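Local coordinates for protein glycoside hydrolase family 5 (Aspergillus oryzae, PDB 6LA0) that acts as a secreted family 5 rutinosidase that cleaves glycosidic bonds and may also release glucose from the non-reducing ends of beta-1,3-glucans, at residues A[85-90]-A[128-133]; A[154-159]-A[212-217]; A[183-188]-A[232-237]. All coordinates share one frame; numbering follows the deposited sequence.

Contact 1 (A[85-90]-A[128-133]); sequences VGVLRI and HIIVDV
Leu88 shares backbone hydrogen bonds with both His128 and Ile130, setting the pattern of a parallel ladder between two strands of a beta-alpha-beta crossover in the TIM barrel of this hydrolase. Its N donates to His128 O over 3.0 Å, and its O accepts from Ile130 N at 2.9 Å. Ile90 repeats the scheme with Ile130 O and the amide of Asp132, while Gly86 O receives His128 N where the ladder begins.

On the face bearing Leu88, Ile90 and Ile129, one isoleucine serves two neighbours through separate branches. The chi2 of Ile129, near -66°, folds CD1 over Leu88, whose CD1 lies 4.0 Å away with the two side chains pointing the same way. The CG2 of Ile129 meets Ile90 CD1 at 3.8 Å. Helix 110-125 closes over this layer with Leu114, Ala118 and Ile122, and helix 74-81 adds Ile77 and Leu80 against Leu88.

The other face lines the barrel interior. Ile130 CD1 touches Val87 CG2 at 4.0 Å, and its CG2 branch rests 3.9 Å from Arg89 CG. With CG anti to the backbone N (chi1 -176°) and the chain extended as far as NE, Arg89 reaches past Ile130 and lays its guanidinium over the carboxylate of Asp132, the two planes only 15° apart. NE, NH1 and NH2 all have partners elsewhere: NE in Glu187, NH1 in Glu298 and Asn23, NH2 in Asn190. These partners fix the rotation of the group, just as His134 holds the carboxylate by a hydrogen bond to OD2. What remains between the two charges is a long salt bridge without a directed hydrogen bond, Asp132 OD2 lying 3.7 Å from Arg89 NH2, above the guanidinium plane and toward its rim.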
loop_
_atom_site.group_PDB
_atom_site.type_symbol
_atom_site.label_atom_id
_atom_site.label_comp_id
_atom_site.label_asym_id
_atom_site.label_seq_id
_atom_site.Cartn_x
_atom_site.Cartn_y
_atom_site.Cartn_z
ATOM N N VAL A 85 10.502 -12.236 -6.441
ATOM C CA VAL A 85 9.415 -11.271 -6.293
ATOM C C VAL A 85 8.790 -11.000 -7.656
ATOM O O VAL A 85 9.494 -10.726 -8.639
ATOM C CB VAL A 85 9.926 -9.978 -5.641
ATOM C CG1 VAL A 85 8.949 -8.830 -5.884
ATOM C CG2 VAL A 85 10.135 -10.202 -4.156
ATOM N N GLY A 86 7.456 -11.086 -7.719
ATOM C CA GLY A 86 6.760 -10.900 -8.973
ATOM C C GLY A 86 5.811 -9.716 -9.030
ATOM O O GLY A 86 5.185 -9.491 -10.067
ATOM N N VAL A 87 5.688 -8.958 -7.939
ATOM C CA VAL A 87 4.776 -7.818 -7.889
ATOM C C VAL A 87 5.335 -6.771 -6.930
ATOM O O VAL A 87 5.864 -7.096 -5.862
ATOM C CB VAL A 87 3.343 -8.250 -7.494
ATOM C CG1 VAL A 87 3.341 -8.927 -6.133
ATOM C CG2 VAL A 87 2.416 -7.046 -7.466
ATOM N N LEU A 88 5.236 -5.507 -7.334
ATOM C CA LEU A 88 5.627 -4.368 -6.509
ATOM C C LEU A 88 4.403 -3.487 -6.303
ATOM O O LEU A 88 3.784 -3.046 -7.278
ATOM C CB LEU A 88 6.756 -3.558 -7.159
ATOM C CG LEU A 88 8.087 -4.265 -7.444
ATOM C CD1 LEU A 88 8.997 -3.364 -8.261
ATOM C CD2 LEU A 88 8.768 -4.708 -6.148
ATOM N N ARG A 89 4.047 -3.243 -5.040
ATOM C CA ARG A 89 3.052 -2.233 -4.694
ATOM C C ARG A 89 3.794 -0.958 -4.312
ATOM O O ARG A 89 4.631 -0.973 -3.404
ATOM C CB ARG A 89 2.149 -2.680 -3.548
ATOM C CG ARG A 89 1.024 -1.683 -3.229
ATOM C CD ARG A 89 -0.019 -2.335 -2.310
ATOM N NE ARG A 89 -1.141 -1.459 -1.950
ATOM C CZ ARG A 89 -1.264 -0.828 -0.785
ATOM N NH1 ARG A 89 -0.319 -0.937 0.128
ATOM N NH2 ARG A 89 -2.338 -0.082 -0.527
ATOM N N ILE A 90 3.475 0.136 -4.991
ATOM C CA ILE A 90 4.221 1.383 -4.881
ATOM C C ILE A 90 3.265 2.478 -4.421
ATOM O O ILE A 90 2.529 3.056 -5.226
ATOM C CB ILE A 90 4.893 1.748 -6.215
ATOM C CG1 ILE A 90 5.557 0.502 -6.816
ATOM C CG2 ILE A 90 5.888 2.909 -6.021
ATOM C CD1 ILE A 90 6.436 0.775 -8.020
ATOM N N HIS A 128 4.801 -7.270 -12.114
ATOM C CA HIS A 128 3.576 -6.483 -12.196
ATOM C C HIS A 128 3.657 -5.335 -11.200
ATOM O O HIS A 128 4.234 -5.488 -10.121
ATOM C CB HIS A 128 2.354 -7.354 -11.891
ATOM C CG HIS A 128 1.042 -6.710 -12.224
ATOM N ND1 HIS A 128 0.530 -6.684 -13.503
ATOM C CD2 HIS A 128 0.123 -6.096 -11.438
ATOM C CE1 HIS A 128 -0.642 -6.069 -13.495
ATOM N NE2 HIS A 128 -0.911 -5.697 -12.256
ATOM N N ILE A 129 3.074 -4.186 -11.558
ATOM C CA ILE A 129 3.152 -2.968 -10.745
ATOM C C ILE A 129 1.745 -2.546 -10.327
ATOM O O ILE A 129 0.881 -2.319 -11.181
ATOM C CB ILE A 129 3.839 -1.812 -11.498
ATOM C CG1 ILE A 129 5.209 -2.229 -12.058
ATOM C CG2 ILE A 129 3.964 -0.596 -10.578
ATOM C CD1 ILE A 129 6.245 -2.530 -10.996
ATOM N N ILE A 130 1.537 -2.405 -9.013
ATOM C CA ILE A 130 0.343 -1.792 -8.435
ATOM C C ILE A 130 0.699 -0.340 -8.115
ATOM O O ILE A 130 1.537 -0.072 -7.244
ATOM C CB ILE A 130 -0.131 -2.541 -7.175
ATOM C CG1 ILE A 130 -0.671 -3.936 -7.507
ATOM C CG2 ILE A 130 -1.237 -1.768 -6.451
ATOM C CD1 ILE A 130 -0.742 -4.864 -6.293
ATOM N N VAL A 131 0.089 0.604 -8.827
ATOM C CA VAL A 131 0.309 2.018 -8.558
ATOM C C VAL A 131 -0.762 2.435 -7.555
ATOM O O VAL A 131 -1.957 2.402 -7.864
ATOM C CB VAL A 131 0.257 2.854 -9.843
ATOM C CG1 VAL A 131 0.506 4.319 -9.535
ATOM C CG2 VAL A 131 1.285 2.351 -10.848
ATOM N N ASP A 132 -0.340 2.785 -6.339
ATOM C CA ASP A 132 -1.259 3.031 -5.231
ATOM C C ASP A 132 -1.307 4.532 -4.958
ATOM O O ASP A 132 -0.268 5.160 -4.755
ATOM C CB ASP A 132 -0.826 2.216 -4.000
ATOM C CG ASP A 132 -1.292 2.814 -2.678
ATOM O OD1 ASP A 132 -2.476 3.154 -2.540
ATOM O OD2 ASP A 132 -0.467 2.929 -1.750
ATOM N N VAL A 133 -2.502 5.117 -5.004
ATOM C CA VAL A 133 -2.686 6.513 -4.618
ATOM C C VAL A 133 -3.086 6.495 -3.150
ATOM O O VAL A 133 -4.250 6.270 -2.809
ATOM C CB VAL A 133 -3.718 7.241 -5.483
ATOM C CG1 VAL A 133 -3.709 8.734 -5.133
ATOM C CG2 VAL A 133 -3.447 7.021 -6.991
#

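Contact 2 (A[154-159]-A[212-217]); sequences WYYNET and ATWVLK. With NAG (2-acetamido-2-deoxy-beta-D-glucopyranose), chain D.
Trp214 lays one indole face over the backbone of a type II turn, Trp154 to Asn157, just ahead of helix 158-176. Tyr156 CA stands 3.5 Å from the centroid of its six-membered ring, 6° off the normal, a CH-pi contact squarely over the face, and Tyr156 N lies 3.3 Å from Trp214 CE2. The edge of the same indole turns into the face of Trp154 as a T-shaped pair, planes at 79°, with Trp214 CD1 3.5 Å from Trp154 CZ3. Tyr156 completes the aromatic cluster and forms a cation-pi contact with Arg210.

Over the opposite indole face runs Lys217 CD, carrying NZ toward Glu158; the two charged ends do not touch, and two waters link them. Asn157 caps the helix through OD1, bonded to Ala160 N, while its ND2 carries the N-linked sugar, 1.4 Å from C1 of NAG.

No direct hydrogen bond joins the segments. A water 2.7 Å from Trp214 NE1 accepts its N-H and donates to Trp154 O at 2.6 Å and, at greater length, to Asn157 O. The chemistry thus pairs dispersion over an indole face with water-mediated polarity, satisfying the indole N-H without direct bonding to the turn.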
loop_
_atom_site.group_PDB
_atom_site.type_symbol
_atom_site.label_atom_id
_atom_site.label_comp_id
_atom_site.label_asym_id
_atom_site.label_seq_id
_atom_site.Cartn_x
_atom_site.Cartn_y
_atom_site.Cartn_z
ATOM N N TRP A 154 -11.777 15.057 2.792
ATOM C CA TRP A 154 -12.115 14.478 1.493
ATOM C C TRP A 154 -13.605 14.167 1.386
ATOM O O TRP A 154 -14.206 14.341 0.315
ATOM C CB TRP A 154 -11.281 13.212 1.277
ATOM C CG TRP A 154 -11.527 12.480 -0.016
ATOM C CD1 TRP A 154 -11.059 12.821 -1.243
ATOM C CD2 TRP A 154 -12.279 11.272 -0.192
ATOM N NE1 TRP A 154 -11.465 11.908 -2.178
ATOM C CE2 TRP A 154 -12.223 10.946 -1.558
ATOM C CE3 TRP A 154 -12.984 10.428 0.679
ATOM C CZ2 TRP A 154 -12.853 9.818 -2.081
ATOM C CZ3 TRP A 154 -13.611 9.306 0.160
ATOM C CH2 TRP A 154 -13.532 9.003 -1.202
ATOM N N TYR A 155 -14.219 13.730 2.488
ATOM C CA TYR A 155 -15.593 13.238 2.458
ATOM C C TYR A 155 -16.580 14.354 2.113
ATOM O O TYR A 155 -16.503 15.458 2.660
ATOM C CB TYR A 155 -15.943 12.598 3.810
ATOM C CG TYR A 155 -15.156 11.333 4.062
ATOM C CD1 TYR A 155 -13.925 11.378 4.714
ATOM C CD2 TYR A 155 -15.610 10.101 3.602
ATOM C CE1 TYR A 155 -13.184 10.234 4.922
ATOM C CE2 TYR A 155 -14.868 8.937 3.809
ATOM C CZ TYR A 155 -13.651 9.018 4.475
ATOM O OH TYR A 155 -12.881 7.886 4.693
ATOM N N TYR A 156 -17.507 14.050 1.189
ATOM C CA TYR A 156 -18.658 14.888 0.856
ATOM C C TYR A 156 -18.250 16.201 0.189
ATOM O O TYR A 156 -19.056 17.125 0.078
ATOM C CB TYR A 156 -19.515 15.155 2.105
ATOM C CG TYR A 156 -19.585 13.973 3.069
ATOM C CD1 TYR A 156 -20.122 12.752 2.670
ATOM C CD2 TYR A 156 -19.099 14.076 4.366
ATOM C CE1 TYR A 156 -20.182 11.674 3.541
ATOM C CE2 TYR A 156 -19.148 13.006 5.246
ATOM C CZ TYR A 156 -19.693 11.812 4.832
ATOM O OH TYR A 156 -19.733 10.754 5.718
ATOM N N ASN A 157 -17.006 16.290 -0.271
ATOM C CA ASN A 157 -16.379 17.540 -0.715
ATOM C C ASN A 157 -16.258 17.466 -2.230
ATOM O O ASN A 157 -15.413 16.737 -2.760
ATOM C CB ASN A 157 -15.023 17.684 -0.018
ATOM C CG ASN A 157 -14.252 18.935 -0.411
ATOM O OD1 ASN A 157 -14.450 19.525 -1.475
ATOM N ND2 ASN A 157 -13.336 19.331 0.467
ATOM N N GLU A 158 -17.114 18.214 -2.932
ATOM C CA GLU A 158 -17.151 18.121 -4.389
ATOM C C GLU A 158 -15.851 18.624 -5.009
ATOM O O GLU A 158 -15.385 18.084 -6.022
ATOM C CB GLU A 158 -18.340 18.913 -4.943
ATOM C CG GLU A 158 -19.729 18.385 -4.549
ATOM C CD GLU A 158 -20.112 17.107 -5.280
ATOM O OE1 GLU A 158 -19.455 16.772 -6.294
ATOM O OE2 GLU A 158 -21.067 16.429 -4.837
ATOM N N THR A 159 -15.261 19.670 -4.435
ATOM C CA THR A 159 -13.988 20.159 -4.962
ATOM C C THR A 159 -12.906 19.094 -4.843
ATOM O O THR A 159 -12.199 18.798 -5.817
ATOM C CB THR A 159 -13.564 21.442 -4.239
ATOM O OG1 THR A 159 -14.458 22.509 -4.592
ATOM C CG2 THR A 159 -12.150 21.826 -4.640
ATOM N N ALA A 212 -19.263 5.378 3.798
ATOM C CA ALA A 212 -19.164 4.353 2.761
ATOM C C ALA A 212 -19.914 4.740 1.487
ATOM O O ALA A 212 -19.532 4.309 0.395
ATOM C CB ALA A 212 -19.681 3.013 3.293
ATOM N N THR A 213 -20.980 5.534 1.585
ATOM C CA THR A 213 -21.667 5.940 0.359
ATOM C C THR A 213 -20.777 6.854 -0.478
ATOM O O THR A 213 -20.742 6.747 -1.712
ATOM C CB THR A 213 -22.994 6.621 0.688
ATOM O OG1 THR A 213 -22.752 7.844 1.394
ATOM C CG2 THR A 213 -23.850 5.709 1.558
ATOM N N TRP A 214 -20.011 7.726 0.176
ATOM C CA TRP A 214 -19.088 8.577 -0.570
ATOM C C TRP A 214 -17.962 7.752 -1.183
ATOM O O TRP A 214 -17.575 7.984 -2.333
ATOM C CB TRP A 214 -18.527 9.681 0.335
ATOM C CG TRP A 214 -17.906 10.820 -0.450
ATOM C CD1 TRP A 214 -16.570 11.074 -0.616
ATOM C CD2 TRP A 214 -18.604 11.840 -1.188
ATOM N NE1 TRP A 214 -16.398 12.185 -1.413
ATOM C CE2 TRP A 214 -17.628 12.677 -1.771
ATOM C CE3 TRP A 214 -19.957 12.131 -1.400
ATOM C CZ2 TRP A 214 -17.964 13.791 -2.559
ATOM C CZ3 TRP A 214 -20.292 13.236 -2.197
ATOM C CH2 TRP A 214 -19.294 14.049 -2.765
ATOM N N VAL A 215 -17.435 6.775 -0.436
ATOM C CA VAL A 215 -16.396 5.900 -0.979
ATOM C C VAL A 215 -16.912 5.152 -2.206
ATOM O O VAL A 215 -16.221 5.052 -3.229
ATOM C CB VAL A 215 -15.894 4.932 0.108
ATOM C CG1 VAL A 215 -14.898 3.928 -0.472
ATOM C CG2 VAL A 215 -15.255 5.718 1.234
ATOM N N LEU A 216 -18.132 4.601 -2.116
ATOM C CA LEU A 216 -18.736 3.919 -3.259
ATOM C C LEU A 216 -18.907 4.858 -4.447
ATOM O O LEU A 216 -18.609 4.485 -5.585
ATOM C CB LEU A 216 -20.090 3.325 -2.868
ATOM C CG LEU A 216 -20.736 2.403 -3.909
ATOM C CD1 LEU A 216 -19.997 1.073 -3.981
ATOM C CD2 LEU A 216 -22.217 2.187 -3.611
ATOM N N LYS A 217 -19.413 6.065 -4.211
ATOM C CA LYS A 217 -19.480 7.045 -5.301
ATOM C C LYS A 217 -18.126 7.178 -5.997
ATOM O O LYS A 217 -18.037 7.102 -7.231
ATOM C CB LYS A 217 -19.960 8.396 -4.771
ATOM C CG LYS A 217 -19.888 9.538 -5.783
ATOM C CD LYS A 217 -20.314 10.846 -5.122
ATOM C CE LYS A 217 -19.882 12.066 -5.934
ATOM N NZ LYS A 217 -20.815 12.310 -7.074
HETATM C C1 NAG D . -12.478 20.463 0.258
HETATM C C2 NAG D . -12.002 21.025 1.612
HETATM C C3 NAG D . -10.871 22.046 1.419
HETATM C C4 NAG D . -9.775 21.478 0.527
HETATM C C5 NAG D . -10.388 21.012 -0.784
HETATM C C6 NAG D . -9.378 20.420 -1.736
HETATM C C7 NAG D . -13.563 21.175 3.501
HETATM C C8 NAG D . -14.714 21.930 4.097
HETATM N N2 NAG D . -13.111 21.631 2.330
HETATM O O3 NAG D . -10.328 22.397 2.687
HETATM O O4 NAG D . -8.786 22.467 0.259
HETATM O O5 NAG D . -11.350 19.989 -0.497
HETATM O O6 NAG D . -8.350 19.756 -1.018
HETATM O O7 NAG D . -13.064 20.198 4.056
HETATM O O HOH W 1 -14.286 13.690 -2.244
HETATM O O HOH W 2 -20.344 14.774 -8.126
HETATM O O HOH W 3 -22.539 14.320 -5.538
#

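Contact 3 (A[183-188]-A[232-237]); sequences SYTIEP and NIPVMF
Met236 packs against Thr185 and Glu187 at once, and with Thr185 and Ile186 it has the most surface buried where these two strands meet. Its CB lies 3.7 Å from Thr185 CG2, while CG comes equally close to Glu187 OE2. CG anti to the backbone N (chi1 -178°) and an extended chi2 carry the chain across that of Glu187 at a slant and bring SD beside both carboxylate oxygens; the bend at chi3 only turns CE. That carboxylate has a stronger partner in Arg89, which forms a salt bridge with OE1.

Thr185 divides its two branches. CG2 leans on Met236, and OG1 lies 4.0 Å from Pro234 CG, the two side chains crossing at about a right angle; the hydroxyl is itself hydrogen-bonded to His128 NE2 and to Trp14 NE1.

Ile186 supplies both backbone hydrogen bonds of the contact. Its N donates to Pro234 O at 3.0 Å, and its O accepts from Met236 N at 2.8 Å. Its side chain goes to the face opposite Thr185, where CD1 meets Ile233 CG2 at 3.9 Å beneath Val171 and Val175 of helix 158-176.

A proline limits the ladder at each end. Pro234 has no N-H for Tyr184 O and offers CD instead, 3.7 Å away. Pro188 likewise cannot donate to Met236 O, against which its CD lies at 3.2 Å, and Glu187 CA makes a C-H...O contact with the same carbonyl. With a single bridge and short strand axes crossing at -40°, the pairing is brief and splayed. Joined through helix 209-229, the strands form a beta-alpha-beta unit, and this short junction carries the wall of the TIM barrel typical of glycoside hydrolase family 5 from strand 184-187 to strand 235-237.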
loop_
_atom_site.group_PDB
_atom_site.type_symbol
_atom_site.label_atom_id
_atom_site.label_comp_id
_atom_site.label_asym_id
_atom_site.label_seq_id
_atom_site.Cartn_x
_atom_site.Cartn_y
_atom_site.Cartn_z
ATOM N N SER A 183 1.034 -4.058 -17.691
ATOM C CA SER A 183 1.862 -4.312 -16.523
ATOM C C SER A 183 1.355 -3.637 -15.258
ATOM O O SER A 183 1.983 -3.792 -14.208
ATOM C CB SER A 183 3.298 -3.843 -16.781
ATOM O OG SER A 183 3.909 -4.593 -17.807
ATOM N N TYR A 184 0.257 -2.886 -15.316
ATOM C CA TYR A 184 -0.119 -2.028 -14.201
ATOM C C TYR A 184 -1.528 -2.321 -13.702
ATOM O O TYR A 184 -2.444 -2.551 -14.489
ATOM C CB TYR A 184 -0.021 -0.546 -14.587
ATOM C CG TYR A 184 1.373 -0.113 -14.980
ATOM C CD1 TYR A 184 1.845 -0.310 -16.272
ATOM C CD2 TYR A 184 2.219 0.486 -14.054
ATOM C CE1 TYR A 184 3.127 0.083 -16.636
ATOM C CE2 TYR A 184 3.498 0.873 -14.403
ATOM C CZ TYR A 184 3.945 0.675 -15.696
ATOM O OH TYR A 184 5.217 1.073 -16.026
ATOM N N THR A 185 -1.686 -2.268 -12.382
ATOM C CA THR A 185 -2.977 -2.248 -11.711
ATOM C C THR A 185 -3.124 -0.910 -11.001
ATOM O O THR A 185 -2.200 -0.474 -10.305
ATOM C CB THR A 185 -3.071 -3.418 -10.711
ATOM O OG1 THR A 185 -3.232 -4.640 -11.433
ATOM C CG2 THR A 185 -4.228 -3.241 -9.729
ATOM N N ILE A 186 -4.272 -0.254 -11.172
ATOM C CA ILE A 186 -4.492 1.074 -10.610
ATOM C C ILE A 186 -5.277 0.958 -9.305
ATOM O O ILE A 186 -6.399 0.439 -9.285
ATOM C CB ILE A 186 -5.199 2.000 -11.616
ATOM C CG1 ILE A 186 -4.265 2.300 -12.790
ATOM C CG2 ILE A 186 -5.630 3.266 -10.916
ATOM C CD1 ILE A 186 -4.850 3.238 -13.853
ATOM N N GLU A 187 -4.684 1.449 -8.210
ATOM C CA GLU A 187 -5.330 1.454 -6.896
ATOM C C GLU A 187 -5.625 2.892 -6.475
ATOM O O GLU A 187 -4.719 3.604 -6.006
ATOM C CB GLU A 187 -4.448 0.744 -5.851
ATOM C CG GLU A 187 -5.062 0.677 -4.440
ATOM C CD GLU A 187 -4.394 -0.355 -3.530
ATOM O OE1 GLU A 187 -3.161 -0.531 -3.624
ATOM O OE2 GLU A 187 -5.106 -0.991 -2.719
ATOM N N PRO A 188 -6.868 3.359 -6.606
ATOM C CA PRO A 188 -7.167 4.797 -6.506
ATOM C C PRO A 188 -7.360 5.345 -5.098
ATOM O O PRO A 188 -7.628 6.540 -4.968
ATOM C CB PRO A 188 -8.467 4.904 -7.317
ATOM C CG PRO A 188 -9.161 3.575 -7.037
ATOM C CD PRO A 188 -8.049 2.564 -7.002
ATOM N N ASN A 232 -9.162 -2.973 -19.975
ATOM C CA ASN A 232 -8.306 -4.086 -19.594
ATOM C C ASN A 232 -7.408 -3.789 -18.398
ATOM O O ASN A 232 -6.836 -4.731 -17.833
ATOM C CB ASN A 232 -7.441 -4.509 -20.784
ATOM C CG ASN A 232 -8.240 -5.161 -21.880
ATOM O OD1 ASN A 232 -8.909 -6.170 -21.659
ATOM N ND2 ASN A 232 -8.185 -4.587 -23.072
ATOM N N ILE A 233 -7.257 -2.523 -18.014
ATOM C CA ILE A 233 -6.513 -2.127 -16.815
ATOM C C ILE A 233 -7.346 -2.475 -15.590
ATOM O O ILE A 233 -8.452 -1.933 -15.432
ATOM C CB ILE A 233 -6.182 -0.624 -16.821
ATOM C CG1 ILE A 233 -5.339 -0.250 -18.046
ATOM C CG2 ILE A 233 -5.511 -0.225 -15.499
ATOM C CD1 ILE A 233 -5.152 1.279 -18.270
ATOM N N PRO A 234 -6.860 -3.342 -14.693
ATOM C CA PRO A 234 -7.619 -3.644 -13.471
ATOM C C PRO A 234 -7.564 -2.520 -12.446
ATOM O O PRO A 234 -6.572 -1.784 -12.333
ATOM C CB PRO A 234 -6.937 -4.915 -12.926
ATOM C CG PRO A 234 -6.088 -5.443 -14.067
ATOM C CD PRO A 234 -5.685 -4.214 -14.847
ATOM N N VAL A 235 -8.666 -2.382 -11.707
ATOM C CA VAL A 235 -8.795 -1.439 -10.598
ATOM C C VAL A 235 -8.731 -2.223 -9.297
ATOM O O VAL A 235 -9.453 -3.217 -9.140
ATOM C CB VAL A 235 -10.116 -0.655 -10.682
ATOM C CG1 VAL A 235 -10.362 0.136 -9.388
ATOM C CG2 VAL A 235 -10.133 0.264 -11.911
ATOM N N MET A 236 -7.895 -1.767 -8.353
ATOM C CA MET A 236 -7.737 -2.405 -7.048
ATOM C C MET A 236 -8.390 -1.528 -5.978
ATOM O O MET A 236 -7.986 -0.373 -5.780
ATOM C CB MET A 236 -6.256 -2.655 -6.729
ATOM C CG MET A 236 -6.022 -3.378 -5.387
ATOM S SD MET A 236 -4.351 -4.053 -5.146
ATOM C CE MET A 236 -4.441 -5.555 -6.128
ATOM N N PHE A 237 -9.417 -2.072 -5.313
ATOM C CA PHE A 237 -10.246 -1.343 -4.353
ATOM C C PHE A 237 -9.825 -1.757 -2.950
ATOM O O PHE A 237 -10.070 -2.892 -2.531
ATOM C CB PHE A 237 -11.732 -1.636 -4.615
ATOM C CG PHE A 237 -12.700 -0.906 -3.696
ATOM C CD1 PHE A 237 -12.335 0.239 -3.003
ATOM C CD2 PHE A 237 -14.002 -1.368 -3.558
ATOM C CE1 PHE A 237 -13.254 0.899 -2.171
ATOM C CE2 PHE A 237 -14.922 -0.712 -2.741
ATOM C CZ PHE A 237 -14.546 0.420 -2.047
#

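How the contacts relate
Taken in chain order, the three contacts fall on consecutive strands and helices of one TIM barrel. Contact 1 closes before the others begin; contacts 2 and 3 then alternate their segments, because helices 158-176 and 209-229 flank strand 184-187 in sequence. Contacts 1 and 3, centres 10 Å apart, lie in the barrel wall, where strands 128-133 and 184-187 are neighbours; Arg89 with Glu187 and His128 with Thr185 join them. Contact 2 sits at the periphery, its centre 26 Å from contact 1 and 20 Å from contact 3, which it reaches through Val215 CG1 against Phe237 CE1. The barrel wall and the glycosylated outer layer thus meet through apolar packing of helix 209-229 on strand 235-237.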